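Local coordinates for protein putative prephenate dehydratase (Streptococcus mutans, PDB 4LUB) that probably catalyses the decarboxylating dehydration of prephenate to 3-phenylpyruvate, a step in the biosynthesis of L-phenylalanine, at residues B[33-36]-B[37-41]; B[59-62]-B[63-66]; B[65-68]-B[69-73]; B[213-217]-B[218-222]. All coordinates share one frame; numbering follows the deposited sequence.

Interaction 1 (B[33-36]-B[37-41]); sequences NITE and VIKAY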
loop_
_atom_site.group_PDB
_atom_site.type_symbol
_atom_site.label_atom_id
_atom_site.label_comp_id
_atom_site.label_asym_id
_atom_site.label_seq_id
_atom_site.Cartn_x
_atom_site.Cartn_y
_atom_site.Cartn_z
ATOM N N ASN B 33 -2.583 21.306 7.049
ATOM C CA ASN B 33 -2.600 19.947 6.533
ATOM C C ASN B 33 -1.420 19.741 5.601
ATOM O O ASN B 33 -0.796 20.709 5.160
ATOM C CB ASN B 33 -3.931 19.627 5.822
ATOM C CG ASN B 33 -4.198 20.514 4.601
ATOM O OD1 ASN B 33 -3.344 20.691 3.730
ATOM N ND2 ASN B 33 -5.403 21.066 4.536
ATOM N N ILE B 34 -1.126 18.477 5.308
ATOM C CA ILE B 34 0.062 18.099 4.549
ATOM C C ILE B 34 0.110 18.807 3.199
ATOM O O ILE B 34 1.141 19.346 2.815
ATOM C CB ILE B 34 0.121 16.563 4.367
ATOM C CG1 ILE B 34 0.422 15.898 5.722
ATOM C CG2 ILE B 34 1.151 16.170 3.312
ATOM C CD1 ILE B 34 -0.081 14.476 5.856
ATOM N N THR B 35 -1.020 18.846 2.504
ATOM C CA THR B 35 -1.093 19.508 1.204
ATOM C C THR B 35 -0.659 20.976 1.266
ATOM O O THR B 35 0.120 21.435 0.429
ATOM C CB THR B 35 -2.514 19.438 0.642
ATOM O OG1 THR B 35 -2.873 18.068 0.458
ATOM C CG2 THR B 35 -2.620 20.185 -0.683
ATOM N N GLU B 36 -1.147 21.696 2.274
ATOM C CA GLU B 36 -0.817 23.106 2.443
ATOM C C GLU B 36 0.630 23.321 2.892
ATOM O O GLU B 36 1.256 24.310 2.507
ATOM C CB GLU B 36 -1.785 23.766 3.435
ATOM C CG GLU B 36 -3.199 23.954 2.886
ATOM C CD GLU B 36 -3.223 24.622 1.513
ATOM O OE1 GLU B 36 -2.465 25.597 1.303
ATOM O OE2 GLU B 36 -3.986 24.157 0.637
ATOM N N VAL B 37 1.149 22.419 3.725
ATOM C CA VAL B 37 2.578 22.401 4.035
ATOM C C VAL B 37 3.450 22.353 2.781
ATOM O O VAL B 37 4.360 23.169 2.615
ATOM C CB VAL B 37 2.954 21.200 4.942
ATOM C CG1 VAL B 37 4.442 21.212 5.236
ATOM C CG2 VAL B 37 2.134 21.196 6.236
ATOM N N ILE B 38 3.178 21.383 1.914
ATOM C CA ILE B 38 3.909 21.252 0.656
ATOM C C ILE B 38 3.668 22.421 -0.305
ATOM O O ILE B 38 4.611 22.934 -0.907
ATOM C CB ILE B 38 3.576 19.917 -0.056
ATOM C CG1 ILE B 38 3.966 18.736 0.841
ATOM C CG2 ILE B 38 4.347 19.814 -1.361
ATOM C CD1 ILE B 38 3.336 17.390 0.446
ATOM N N LYS B 39 2.418 22.849 -0.439
ATOM C CA LYS B 39 2.090 24.041 -1.238
ATOM C C LYS B 39 2.834 25.302 -0.790
ATOM O O LYS B 39 3.207 26.136 -1.617
ATOM C CB LYS B 39 0.571 24.294 -1.218
ATOM C CG LYS B 39 -0.207 23.303 -2.082
ATOM C CD LYS B 39 -1.714 23.455 -1.965
ATOM C CE LYS B 39 -2.178 24.862 -2.303
ATOM N NZ LYS B 39 -3.651 25.011 -2.086
ATOM N N ALA B 40 3.035 25.441 0.518
ATOM C CA ALA B 40 3.829 26.539 1.076
ATOM C C ALA B 40 5.235 26.619 0.478
ATOM O O ALA B 40 5.769 27.705 0.253
ATOM C CB ALA B 40 3.916 26.410 2.589
ATOM N N TYR B 41 5.840 25.465 0.227
ATOM C CA TYR B 41 7.151 25.446 -0.403
ATOM C C TYR B 41 7.017 25.857 -1.856
ATOM O O TYR B 41 7.817 26.636 -2.373
ATOM C CB TYR B 41 7.774 24.056 -0.335
ATOM C CG TYR B 41 9.038 23.935 -1.151
ATOM C CD1 TYR B 41 10.269 24.269 -0.607
ATOM C CD2 TYR B 41 8.995 23.529 -2.482
ATOM C CE1 TYR B 41 11.427 24.164 -1.348
ATOM C CE2 TYR B 41 10.145 23.424 -3.230
ATOM C CZ TYR B 41 11.361 23.742 -2.656
ATOM O OH TYR B 41 12.510 23.642 -3.403
HETATM O O HOH W 1 -3.884 27.738 -0.371
#

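Interaction 2 (B[59-62]-B[63-66]); sequences GSVH and ETFD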
loop_
_atom_site.group_PDB
_atom_site.type_symbol
_atom_site.label_atom_id
_atom_site.label_comp_id
_atom_site.label_asym_id
_atom_site.label_seq_id
_atom_site.Cartn_x
_atom_site.Cartn_y
_atom_site.Cartn_z
ATOM N N GLY B 59 0.778 2.658 8.440
ATOM C CA GLY B 59 1.405 2.582 7.130
ATOM C C GLY B 59 1.670 3.932 6.484
ATOM O O GLY B 59 1.738 4.952 7.161
ATOM N N SER B 60 1.801 3.936 5.162
ATOM C CA SER B 60 2.074 5.154 4.404
ATOM C C SER B 60 0.944 6.173 4.433
ATOM O O SER B 60 -0.230 5.822 4.346
ATOM C CB SER B 60 2.407 4.802 2.958
ATOM O OG SER B 60 3.766 4.408 2.844
ATOM N N VAL B 61 1.315 7.441 4.563
ATOM C CA VAL B 61 0.349 8.531 4.556
ATOM C C VAL B 61 -0.051 8.842 3.115
ATOM O O VAL B 61 0.729 9.413 2.351
ATOM C CB VAL B 61 0.911 9.790 5.237
ATOM C CG1 VAL B 61 -0.153 10.888 5.305
ATOM C CG2 VAL B 61 1.423 9.447 6.636
ATOM N N HIS B 62 -1.265 8.443 2.745
ATOM C CA HIS B 62 -1.759 8.603 1.378
ATOM C C HIS B 62 -1.609 10.028 0.849
ATOM O O HIS B 62 -1.099 10.232 -0.259
ATOM C CB HIS B 62 -3.224 8.179 1.289
ATOM C CG HIS B 62 -3.453 6.738 1.619
ATOM N ND1 HIS B 62 -4.710 6.219 1.825
ATOM C CD2 HIS B 62 -2.586 5.711 1.784
ATOM C CE1 HIS B 62 -4.610 4.931 2.107
ATOM N NE2 HIS B 62 -3.334 4.598 2.087
ATOM N N GLU B 63 -2.093 10.998 1.624
ATOM C CA GLU B 63 -2.019 12.410 1.244
ATOM C C GLU B 63 -0.623 12.847 0.805
ATOM O O GLU B 63 -0.475 13.562 -0.187
ATOM C CB GLU B 63 -2.499 13.321 2.388
ATOM C CG GLU B 63 -2.879 14.715 1.878
ATOM C CD GLU B 63 -3.269 15.684 2.978
ATOM O OE1 GLU B 63 -3.478 15.242 4.132
ATOM O OE2 GLU B 63 -3.373 16.900 2.687
ATOM N N THR B 64 0.391 12.441 1.561
ATOM C CA THR B 64 1.767 12.832 1.263
ATOM C C THR B 64 2.229 12.308 -0.091
ATOM O O THR B 64 2.674 13.072 -0.947
ATOM C CB THR B 64 2.747 12.330 2.345
ATOM O OG1 THR B 64 2.402 12.910 3.607
ATOM C CG2 THR B 64 4.164 12.751 2.007
ATOM N N PHE B 65 2.090 11.003 -0.295
ATOM C CA PHE B 65 2.548 10.371 -1.524
ATOM C C PHE B 65 1.732 10.723 -2.772
ATOM O O PHE B 65 2.306 10.865 -3.852
ATOM C CB PHE B 65 2.614 8.860 -1.315
ATOM C CG PHE B 65 3.751 8.453 -0.442
ATOM C CD1 PHE B 65 5.049 8.502 -0.920
ATOM C CD2 PHE B 65 3.535 8.101 0.881
ATOM C CE1 PHE B 65 6.110 8.161 -0.115
ATOM C CE2 PHE B 65 4.597 7.761 1.701
ATOM C CZ PHE B 65 5.888 7.786 1.199
ATOM N N ASP B 66 0.409 10.831 -2.652
ATOM C CA ASP B 66 -0.399 11.282 -3.790
ATOM C C ASP B 66 -0.004 12.684 -4.256
ATOM O O ASP B 66 0.156 12.923 -5.451
ATOM C CB ASP B 66 -1.906 11.238 -3.477
ATOM C CG ASP B 66 -2.389 9.842 -3.094
ATOM O OD1 ASP B 66 -1.761 8.852 -3.526
ATOM O OD2 ASP B 66 -3.416 9.736 -2.389
#

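Interaction 3 (B[65-68]-B[69-73]); sequences FDYL and FHQAK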
loop_
_atom_site.group_PDB
_atom_site.type_symbol
_atom_site.label_atom_id
_atom_site.label_comp_id
_atom_site.label_asym_id
_atom_site.label_seq_id
_atom_site.Cartn_x
_atom_site.Cartn_y
_atom_site.Cartn_z
ATOM N N PHE B 65 2.090 11.003 -0.295
ATOM C CA PHE B 65 2.548 10.371 -1.524
ATOM C C PHE B 65 1.732 10.723 -2.772
ATOM O O PHE B 65 2.306 10.865 -3.852
ATOM C CB PHE B 65 2.614 8.860 -1.315
ATOM C CG PHE B 65 3.751 8.453 -0.442
ATOM C CD1 PHE B 65 5.049 8.502 -0.920
ATOM C CD2 PHE B 65 3.535 8.101 0.881
ATOM C CE1 PHE B 65 6.110 8.161 -0.115
ATOM C CE2 PHE B 65 4.597 7.761 1.701
ATOM C CZ PHE B 65 5.888 7.786 1.199
ATOM N N ASP B 66 0.409 10.831 -2.652
ATOM C CA ASP B 66 -0.399 11.282 -3.790
ATOM C C ASP B 66 -0.004 12.684 -4.256
ATOM O O ASP B 66 0.156 12.923 -5.451
ATOM C CB ASP B 66 -1.906 11.238 -3.477
ATOM C CG ASP B 66 -2.389 9.842 -3.094
ATOM O OD1 ASP B 66 -1.761 8.852 -3.526
ATOM O OD2 ASP B 66 -3.416 9.736 -2.389
ATOM N N TYR B 67 0.110 13.621 -3.325
ATOM C CA TYR B 67 0.543 14.969 -3.682
ATOM C C TYR B 67 1.953 15.009 -4.289
ATOM O O TYR B 67 2.168 15.648 -5.317
ATOM C CB TYR B 67 0.469 15.914 -2.488
ATOM C CG TYR B 67 0.468 17.347 -2.963
ATOM C CD1 TYR B 67 -0.714 17.960 -3.358
ATOM C CD2 TYR B 67 1.648 18.069 -3.060
ATOM C CE1 TYR B 67 -0.723 19.267 -3.822
ATOM C CE2 TYR B 67 1.649 19.373 -3.520
ATOM C CZ TYR B 67 0.465 19.965 -3.898
ATOM O OH TYR B 67 0.467 21.259 -4.355
ATOM N N LEU B 68 2.914 14.380 -3.618
ATOM C CA LEU B 68 4.285 14.304 -4.124
ATOM C C LEU B 68 4.429 13.670 -5.505
ATOM O O LEU B 68 5.254 14.115 -6.301
ATOM C CB LEU B 68 5.180 13.556 -3.129
ATOM C CG LEU B 68 6.128 14.388 -2.247
ATOM C CD1 LEU B 68 5.627 15.776 -1.895
ATOM C CD2 LEU B 68 6.591 13.594 -1.021
ATOM N N PHE B 69 3.654 12.634 -5.796
ATOM C CA PHE B 69 3.706 12.044 -7.128
ATOM C C PHE B 69 3.005 12.883 -8.190
ATOM O O PHE B 69 3.624 13.251 -9.180
ATOM C CB PHE B 69 3.114 10.634 -7.137
ATOM C CG PHE B 69 3.070 10.008 -8.510
ATOM C CD1 PHE B 69 4.213 9.482 -9.078
ATOM C CD2 PHE B 69 1.882 9.920 -9.215
ATOM C CE1 PHE B 69 4.186 8.901 -10.336
ATOM C CE2 PHE B 69 1.841 9.330 -10.472
ATOM C CZ PHE B 69 2.994 8.827 -11.032
ATOM N N HIS B 70 1.722 13.176 -7.981
ATOM C CA HIS B 70 0.889 13.825 -8.999
ATOM C C HIS B 70 1.235 15.281 -9.268
ATOM O O HIS B 70 1.216 15.732 -10.411
ATOM C CB HIS B 70 -0.587 13.750 -8.597
ATOM C CG HIS B 70 -1.147 12.359 -8.578
ATOM N ND1 HIS B 70 -1.276 11.595 -9.718
ATOM C CD2 HIS B 70 -1.609 11.597 -7.559
ATOM C CE1 HIS B 70 -1.798 10.422 -9.404
ATOM N NE2 HIS B 70 -2.007 10.396 -8.099
ATOM N N GLN B 71 1.545 16.024 -8.216
ATOM C CA GLN B 71 1.536 17.477 -8.317
ATOM C C GLN B 71 2.882 18.131 -8.060
ATOM O O GLN B 71 3.256 19.064 -8.765
ATOM C CB GLN B 71 0.482 18.056 -7.375
ATOM C CG GLN B 71 -0.898 18.052 -7.989
ATOM C CD GLN B 71 -0.960 18.898 -9.245
ATOM O OE1 GLN B 71 -0.333 19.957 -9.324
ATOM N NE2 GLN B 71 -1.687 18.420 -10.247
ATOM N N ALA B 72 3.602 17.671 -7.043
ATOM C CA ALA B 72 4.813 18.376 -6.650
ATOM C C ALA B 72 6.044 18.022 -7.484
ATOM O O ALA B 72 6.186 16.905 -7.982
ATOM C CB ALA B 72 5.092 18.111 -5.180
ATOM N N LYS B 73 6.945 18.993 -7.577
ATOM C CA LYS B 73 8.250 18.854 -8.204
ATOM C C LYS B 73 9.236 19.250 -7.106
ATOM O O LYS B 73 9.896 20.289 -7.145
ATOM C CB LYS B 73 8.347 19.715 -9.481
ATOM C CG LYS B 73 9.742 20.137 -9.969
ATOM C CD LYS B 73 10.670 18.971 -10.252
ATOM C CE LYS B 73 12.072 19.484 -10.550
ATOM N NZ LYS B 73 12.913 19.546 -9.322
HETATM O O HOH W 2 -3.228 8.555 -5.922
#

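Interaction 4 (B[213-217]-B[218-222]); sequences STFAW and RGIDL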
loop_
_atom_site.group_PDB
_atom_site.type_symbol
_atom_site.label_atom_id
_atom_site.label_comp_id
_atom_site.label_asym_id
_atom_site.label_seq_id
_atom_site.Cartn_x
_atom_site.Cartn_y
_atom_site.Cartn_z
ATOM N N SER B 213 13.525 -6.920 -10.228
ATOM C CA SER B 213 14.703 -7.715 -10.605
ATOM C C SER B 213 15.901 -6.841 -10.950
ATOM O O SER B 213 17.049 -7.199 -10.681
ATOM C CB SER B 213 14.383 -8.636 -11.785
ATOM O OG SER B 213 13.408 -9.600 -11.417
ATOM N N THR B 214 15.612 -5.692 -11.550
ATOM C CA THR B 214 16.619 -4.712 -11.932
ATOM C C THR B 214 17.508 -4.328 -10.744
ATOM O O THR B 214 18.730 -4.233 -10.863
ATOM C CB THR B 214 15.952 -3.447 -12.503
ATOM O OG1 THR B 214 15.267 -3.769 -13.723
ATOM C CG2 THR B 214 16.981 -2.395 -12.777
ATOM N N PHE B 215 16.876 -4.086 -9.604
ATOM C CA PHE B 215 17.590 -3.783 -8.373
ATOM C C PHE B 215 18.095 -5.040 -7.682
ATOM O O PHE B 215 19.187 -5.051 -7.107
ATOM C CB PHE B 215 16.693 -2.987 -7.425
ATOM C CG PHE B 215 16.410 -1.590 -7.895
ATOM C CD1 PHE B 215 15.353 -1.332 -8.753
ATOM C CD2 PHE B 215 17.205 -0.534 -7.480
ATOM C CE1 PHE B 215 15.095 -0.041 -9.190
ATOM C CE2 PHE B 215 16.952 0.760 -7.913
ATOM C CZ PHE B 215 15.896 0.999 -8.767
ATOM N N ALA B 216 17.268 -6.082 -7.713
ATOM C CA ALA B 216 17.594 -7.346 -7.069
ATOM C C ALA B 216 18.887 -7.983 -7.569
ATOM O O ALA B 216 19.740 -8.355 -6.762
ATOM C CB ALA B 216 16.437 -8.331 -7.238
ATOM N N TRP B 217 19.043 -8.114 -8.884
ATOM C CA TRP B 217 20.247 -8.772 -9.398
ATOM C C TRP B 217 21.502 -7.994 -9.023
ATOM O O TRP B 217 22.556 -8.594 -8.850
ATOM C CB TRP B 217 20.154 -9.041 -10.927
ATOM C CG TRP B 217 20.434 -7.906 -11.924
ATOM C CD1 TRP B 217 19.504 -7.216 -12.654
ATOM C CD2 TRP B 217 21.717 -7.372 -12.309
ATOM N NE1 TRP B 217 20.126 -6.279 -13.461
ATOM C CE2 TRP B 217 21.477 -6.351 -13.262
ATOM C CE3 TRP B 217 23.034 -7.641 -11.930
ATOM C CZ2 TRP B 217 22.509 -5.619 -13.847
ATOM C CZ3 TRP B 217 24.061 -6.902 -12.516
ATOM C CH2 TRP B 217 23.789 -5.906 -13.458
ATOM N N ARG B 218 21.379 -6.683 -8.810
ATOM C CA ARG B 218 22.532 -5.885 -8.398
ATOM C C ARG B 218 22.731 -5.924 -6.885
ATOM O O ARG B 218 23.657 -5.306 -6.363
ATOM C CB ARG B 218 22.384 -4.420 -8.842
ATOM C CG ARG B 218 22.146 -4.207 -10.332
ATOM C CD ARG B 218 22.110 -2.718 -10.675
ATOM N NE ARG B 218 22.420 -2.474 -12.082
ATOM C CZ ARG B 218 21.554 -2.599 -13.082
ATOM N NH1 ARG B 218 20.290 -2.948 -12.852
ATOM N NH2 ARG B 218 21.949 -2.363 -14.317
ATOM N N GLY B 219 21.873 -6.658 -6.184
ATOM C CA GLY B 219 21.924 -6.692 -4.734
ATOM C C GLY B 219 21.536 -5.407 -4.013
ATOM O O GLY B 219 21.936 -5.194 -2.869
ATOM N N ILE B 220 20.780 -4.539 -4.677
ATOM C CA ILE B 220 20.230 -3.351 -4.014
ATOM C C ILE B 220 18.912 -3.730 -3.342
ATOM O O ILE B 220 17.934 -4.041 -4.021
ATOM C CB ILE B 220 20.017 -2.189 -5.002
ATOM C CG1 ILE B 220 21.360 -1.770 -5.627
ATOM C CG2 ILE B 220 19.353 -0.990 -4.308
ATOM C CD1 ILE B 220 21.216 -1.047 -6.963
ATOM N N ASP B 221 18.888 -3.705 -2.010
ATOM C CA ASP B 221 17.728 -4.202 -1.252
ATOM C C ASP B 221 16.526 -3.273 -1.257
ATOM O O ASP B 221 16.638 -2.095 -0.934
ATOM C CB ASP B 221 18.103 -4.489 0.208
ATOM C CG ASP B 221 19.075 -5.642 0.342
ATOM O OD1 ASP B 221 19.008 -6.567 -0.486
ATOM O OD2 ASP B 221 19.867 -5.641 1.298
ATOM N N LEU B 222 15.378 -3.842 -1.606
ATOM C CA LEU B 222 14.087 -3.182 -1.482
ATOM C C LEU B 222 13.694 -3.180 -0.012
ATOM O O LEU B 222 13.717 -4.223 0.644
ATOM C CB LEU B 222 13.042 -3.921 -2.332
ATOM C CG LEU B 222 11.604 -3.450 -2.632
ATOM C CD1 LEU B 222 10.698 -3.559 -1.429
ATOM C CD2 LEU B 222 11.556 -2.052 -3.204
#

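Interaction 1 (B[33-36]-B[37-41])
Glu36 and Lys39 are joined by a salt bridge on the first turn of helix 34-42, with Lys39 NZ 2.9 Å from Glu36 OE2. The ammonium group takes the syn lone pair of OE2, and a water donates to Glu36 OE1 and accepts from Lys39 NZ, bridging the pair a second time. The side chains run side by side, and a bend in each, at chi2 of the glutamate (-50°) and chi3 of the lysine (56°), brings the charged ends together. The cap lies just ahead, where Asn33 OD1 accepts from Glu36 N at 2.8 Å while the carbonyl of the same asparagine starts the helical bonding, Asn33 O accepting from Val37 N at 3.0 Å. Lys39 also leans its aliphatic part on Thr35, whose CG2 lies 3.6 Å from Lys39 CD; the hydroxyl of Thr35 is engaged by Glu63. Ile34 and Ile38, both buried, lie side by side and touch through Ile34 CG2 and Ile38 CD1, 3.8 Å apart. Both pack on helix 62-70, Ile34 reaching Val51 of strand 48-55 as well; Val37 packs on strands 27-31 and 48-55. The Asn33 cap is the classical N-cap of an alpha-helix, here opening an amphipathic one with its apolar side on the sheet and on helix 62-70.

Interaction 2 (B[59-62]-B[63-66])
Asp66 N donates to His62 O at 2.9 Å, a nearly straight bond (172°) and the first sound one of helix 62-70. Just before it, Val61 O at the N-cap is held only by weak bonds: one from Thr64 N at 3.1 Å, strongly bent (122°), and one from Phe65 N, straight but long at 3.4 Å. The Asp66 side chain swings beside its own backbone N (chi1 -59°), which brings Asp66 OD2 within 3.2 Å of His62 O; both are acceptors, and the carboxylate turns to Arg228 for a salt bridge. Val61 and Thr64 meet obliquely through Val61 CG1 and Thr64 OG1, 3.7 Å apart, while that hydroxyl is bonded to the carbonyl of Pro52. Ser60 reaches the Phe65 ring, Ser60 OG lying 3.6 Å from Phe65 CE2, and its hydroxyl is bonded to Lys224. The Phe65 ring also meets that of Trp176 at a steep angle. His62 ND1 is hydrogen-bonded to Glu58 of the second subunit, and its ring meets His62 of that subunit. The polar ends of Ser60, His62, Thr64 and Asp66 thus all have partners beyond the turn, so its polar chemistry points outward, to strands 48-55 and 222-229 and to the other subunit.

Interaction 3 (B[65-68]-B[69-73])
The ring of Tyr67 receives Gln71 on one face: Gln71 CB lies 4.0 Å from the centroid of the Tyr67 ring and only 13° off the ring normal, a CH-pi contact displaced toward the rim. The tyrosine is placed there by CG standing opposite its backbone N (chi1 -161°), which sends the ring along the helix toward the following turn. Gln71 then bends at chi2 and carries its amide away, with the amide plane 53° from the ring plane. Ala72 approaches the same ring obliquely, its CB 4.0 Å from Tyr67 CE2, and Ala72 CB also meets Leu68 CD1 at 4.1 Å. Tyr67 thus packs on both Gln71 and Ala72, while its hydroxyl is hydrogen-bonded to Glu42.

On another side of the helix, His70 carries its ring beside Asp66, with His70 CD2 4.1 Å from Asp66 CB. A water in the plane of the imidazole lies 3.1 Å from His70 NE2 and also donates a weak bond to Asp66 OD1, linking the two side chains. One face of the His70 ring is met by Phe69 CD2 near its rim, and the phenyl ring of Phe69 stacks on Phe238.

Backbone bonding changes at the end of the turn. Tyr67 O accepts both Gln71 N and Ala72 N, each at 3.0 Å, so the usual i to i+4 bond is joined by an i to i+5 bond. Lys266 donates to the carbonyls of Leu68, Phe69 and Ala72, which would probably offset the negative end of the helix dipole. This bifurcated carbonyl, with a lysine gathering the last carbonyls, marks the C-terminal end of helix 62-70 before strand 75-83.

Interaction 4 (B[213-217]-B[218-222])
The indole of Trp217 and the side chain of Arg218 lie across each other. Arg218 CG sits over the centre of the six-membered ring of Trp217, 3.6 Å from its centroid and 6° off the normal, a CH-pi contact. The guanidinium in turn has Trp217 CZ2 over one face, 3.3 Å from Arg218 CZ, with the two planes 42° apart, so they are inclined and not stacked in parallel. At its edge the guanidinium meets the backbone of Thr214: Arg218 NH1 donates to Thr214 O at 2.8 Å, close to the guanidinium plane. Trp217 holds CG between its backbone N and carbonyl carbon (chi1 80°), which lays the indole against the side chain of the next residue, and Glu257 joins the pair by accepting from Trp217 NE1 and forming a salt bridge with Arg218 NH1.

The chain leaves the helix through a Schellman motif. Gly219, with positive phi, donates through Gly219 N to Ala216 O at 2.8 Å, from above the carbonyl plane, and Ile220 N bonds to Phe215 O at 3.0 Å, wrapping the chain round the last turn. Ile220 then brings CG2 to the edge of the Phe215 ring, 3.9 Å from Phe215 CD2, and the ring itself stacks on Phe243. In the ACT domain, this ending lets the chain pass from helix 208-216 into strand 222-229, with Thr214 and Phe215 packed on helix 248-261, Ile220 on strand 237-244, and Ala216 against Tyr209 of the second subunit.

Interactions 1, 2 and 3 lie on two helices packed on each other, 34-42 and 62-70, where Thr35 OG1 makes a probable hydrogen bond with Glu63 OE2 and Ile38 packs on Tyr67 and Leu68. Interactions 2 and 3 are the start and end of the same helix. Interaction 4 stands apart in the ACT domain, its centre about 25 Å from those of 2 and 3. All four are partly buried; 1 and 2 have no fully exposed touching residue, whereas 3 and 4 include Gln71, and Trp217 and Gly219. Interaction 1 adds a salt bridge to its cap, interaction 2 sends its polar groups elsewhere, and interactions 3 and 4 lie at helix ends, closed by backbone bonds and accompanied by CH-pi contacts. Interactions 2 and 4 reach the second subunit.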